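Local atomic coordinates of uncharacterized protein (Thermus thermophilus HB8, PDB entry 4WVA), a protein that hydrolyses mannosylglycerate, a solute made under osmotic stress, to mannose and glycerate, and also cleaves glucosylglycerate. Residues A[136-139]-A[140-143]. Numbering follows the deposited sequence.
Sequences LAFH and RWLY
L142 sets its isobutyl group against the ring of F138, one helical turn earlier. CD1 makes a CH-pi contact over one face, 4.3 Å from the centroid of the F138 ring and offset toward its rim. L142 CG comes to 3.9 Å from F138 CE1. The F138 ring reaches forward along the helix because its CG is anti to the backbone N (chi1 175°). W141 meets the same ring differently: its CE3 lies near the ring plane, at the edge, 4.4 Å from F138 CE1. An alanine in place of L142 would probably leave that face of F138 without its methyl cover and the ring less firmly held. On another side of the helix, R140 bends at chi3 (-63°) and folds back over L136. Its NH2 lies 3.5 Å from L136 CD2, and the same nitrogen forms a salt bridge with E261. All eight residues belong to helix 121-146 of the (alpha/alpha)6-barrel. Four i to i+4 backbone bonds fix the spacing, from R140 N to L136 O at 2.9 Å through Y143 N to H139 O at 3.3 Å. Y143 also brings ring atom CD2 to 3.2 Å from H139 O. Its hydroxyl is hydrogen-bonded to N245 of helix 235-254, and its ring stacks with W265 of helix 260-275. The F138 side chain lies about 4 Å from that of L33, a probable substrate-binding residue.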
loop_
_atom_site.group_PDB
_atom_site.type_symbol
_atom_site.label_atom_id
_atom_site.label_comp_id
_atom_site.label_asym_id
_atom_site.label_seq_id
_atom_site.Cartn_x
_atom_site.Cartn_y
_atom_site.Cartn_z
ATOM N N LEU A 136 4.217 -23.930 -3.507
ATOM C CA LEU A 136 5.388 -23.134 -3.171
ATOM C C LEU A 136 6.508 -23.387 -4.192
ATOM O O LEU A 136 7.187 -22.459 -4.624
ATOM C CB LEU A 136 5.844 -23.470 -1.751
ATOM C CG LEU A 136 6.987 -22.661 -1.160
ATOM C CD1 LEU A 136 6.575 -21.218 -0.944
ATOM C CD2 LEU A 136 7.428 -23.297 0.147
ATOM N N ALA A 137 6.687 -24.648 -4.580
ATOM C CA ALA A 137 7.723 -25.005 -5.550
ATOM C C ALA A 137 7.431 -24.432 -6.931
ATOM O O ALA A 137 8.344 -24.049 -7.661
ATOM C CB ALA A 137 7.890 -26.520 -5.617
ATOM N N PHE A 138 6.147 -24.359 -7.298
ATOM C CA PHE A 138 5.749 -23.755 -8.550
ATOM C C PHE A 138 6.043 -22.239 -8.541
ATOM O O PHE A 138 6.624 -21.703 -9.485
ATOM C CB PHE A 138 4.260 -24.051 -8.825
ATOM C CG PHE A 138 3.686 -23.370 -10.044
ATOM C CD1 PHE A 138 4.443 -23.136 -11.194
ATOM C CD2 PHE A 138 2.346 -22.997 -10.060
ATOM C CE1 PHE A 138 3.905 -22.536 -12.305
ATOM C CE2 PHE A 138 1.795 -22.407 -11.177
ATOM C CZ PHE A 138 2.567 -22.168 -12.300
ATOM N N HIS A 139 5.642 -21.556 -7.471
ATOM C CA HIS A 139 5.898 -20.129 -7.371
ATOM C C HIS A 139 7.416 -19.880 -7.379
ATOM O O HIS A 139 7.906 -18.982 -8.058
ATOM C CB HIS A 139 5.260 -19.559 -6.114
ATOM C CG HIS A 139 3.777 -19.334 -6.211
ATOM N ND1 HIS A 139 2.881 -20.264 -6.712
ATOM C CD2 HIS A 139 3.038 -18.272 -5.836
ATOM C CE1 HIS A 139 1.653 -19.765 -6.641
ATOM N NE2 HIS A 139 1.722 -18.570 -6.090
ATOM N N ARG A 140 8.158 -20.702 -6.655
ATOM C CA ARG A 140 9.610 -20.565 -6.641
ATOM C C ARG A 140 10.223 -20.706 -8.037
ATOM O O ARG A 140 11.113 -19.945 -8.401
ATOM C CB ARG A 140 10.218 -21.573 -5.683
ATOM C CG ARG A 140 11.709 -21.416 -5.530
ATOM C CD ARG A 140 12.224 -22.460 -4.580
ATOM N NE ARG A 140 11.668 -22.299 -3.238
ATOM C CZ ARG A 140 10.963 -23.200 -2.574
ATOM N NH1 ARG A 140 10.677 -24.393 -3.102
ATOM N NH2 ARG A 140 10.561 -22.910 -1.340
ATOM N N TRP A 141 9.754 -21.700 -8.802
ATOM C CA TRP A 141 10.179 -21.886 -10.175
ATOM C C TRP A 141 9.907 -20.642 -11.016
ATOM O O TRP A 141 10.745 -20.225 -11.814
ATOM C CB TRP A 141 9.508 -23.138 -10.795
ATOM C CG TRP A 141 9.916 -23.317 -12.198
ATOM C CD1 TRP A 141 11.031 -23.969 -12.640
ATOM C CD2 TRP A 141 9.281 -22.778 -13.357
ATOM N NE1 TRP A 141 11.129 -23.873 -13.998
ATOM C CE2 TRP A 141 10.070 -23.148 -14.469
ATOM C CE3 TRP A 141 8.123 -22.019 -13.570
ATOM C CZ2 TRP A 141 9.733 -22.797 -15.769
ATOM C CZ3 TRP A 141 7.798 -21.668 -14.866
ATOM C CH2 TRP A 141 8.598 -22.054 -15.941
ATOM N N LEU A 142 8.719 -20.061 -10.870
ATOM C CA LEU A 142 8.389 -18.883 -11.633
ATOM C C LEU A 142 9.435 -17.778 -11.455
ATOM O O LEU A 142 9.919 -17.241 -12.435
ATOM C CB LEU A 142 6.977 -18.370 -11.282
ATOM C CG LEU A 142 5.797 -19.194 -11.777
ATOM C CD1 LEU A 142 4.516 -18.709 -11.107
ATOM C CD2 LEU A 142 5.646 -19.118 -13.287
ATOM N N TYR A 143 9.792 -17.448 -10.220
ATOM C CA TYR A 143 10.792 -16.395 -9.991
ATOM C C TYR A 143 12.190 -16.814 -10.426
ATOM O O TYR A 143 12.909 -16.031 -11.029
ATOM C CB TYR A 143 10.780 -15.928 -8.539
ATOM C CG TYR A 143 9.476 -15.260 -8.223
ATOM C CD1 TYR A 143 9.188 -14.012 -8.742
ATOM C CD2 TYR A 143 8.503 -15.898 -7.472
ATOM C CE1 TYR A 143 7.986 -13.400 -8.488
ATOM C CE2 TYR A 143 7.285 -15.302 -7.226
ATOM C CZ TYR A 143 7.032 -14.053 -7.722
ATOM O OH TYR A 143 5.832 -13.427 -7.511
#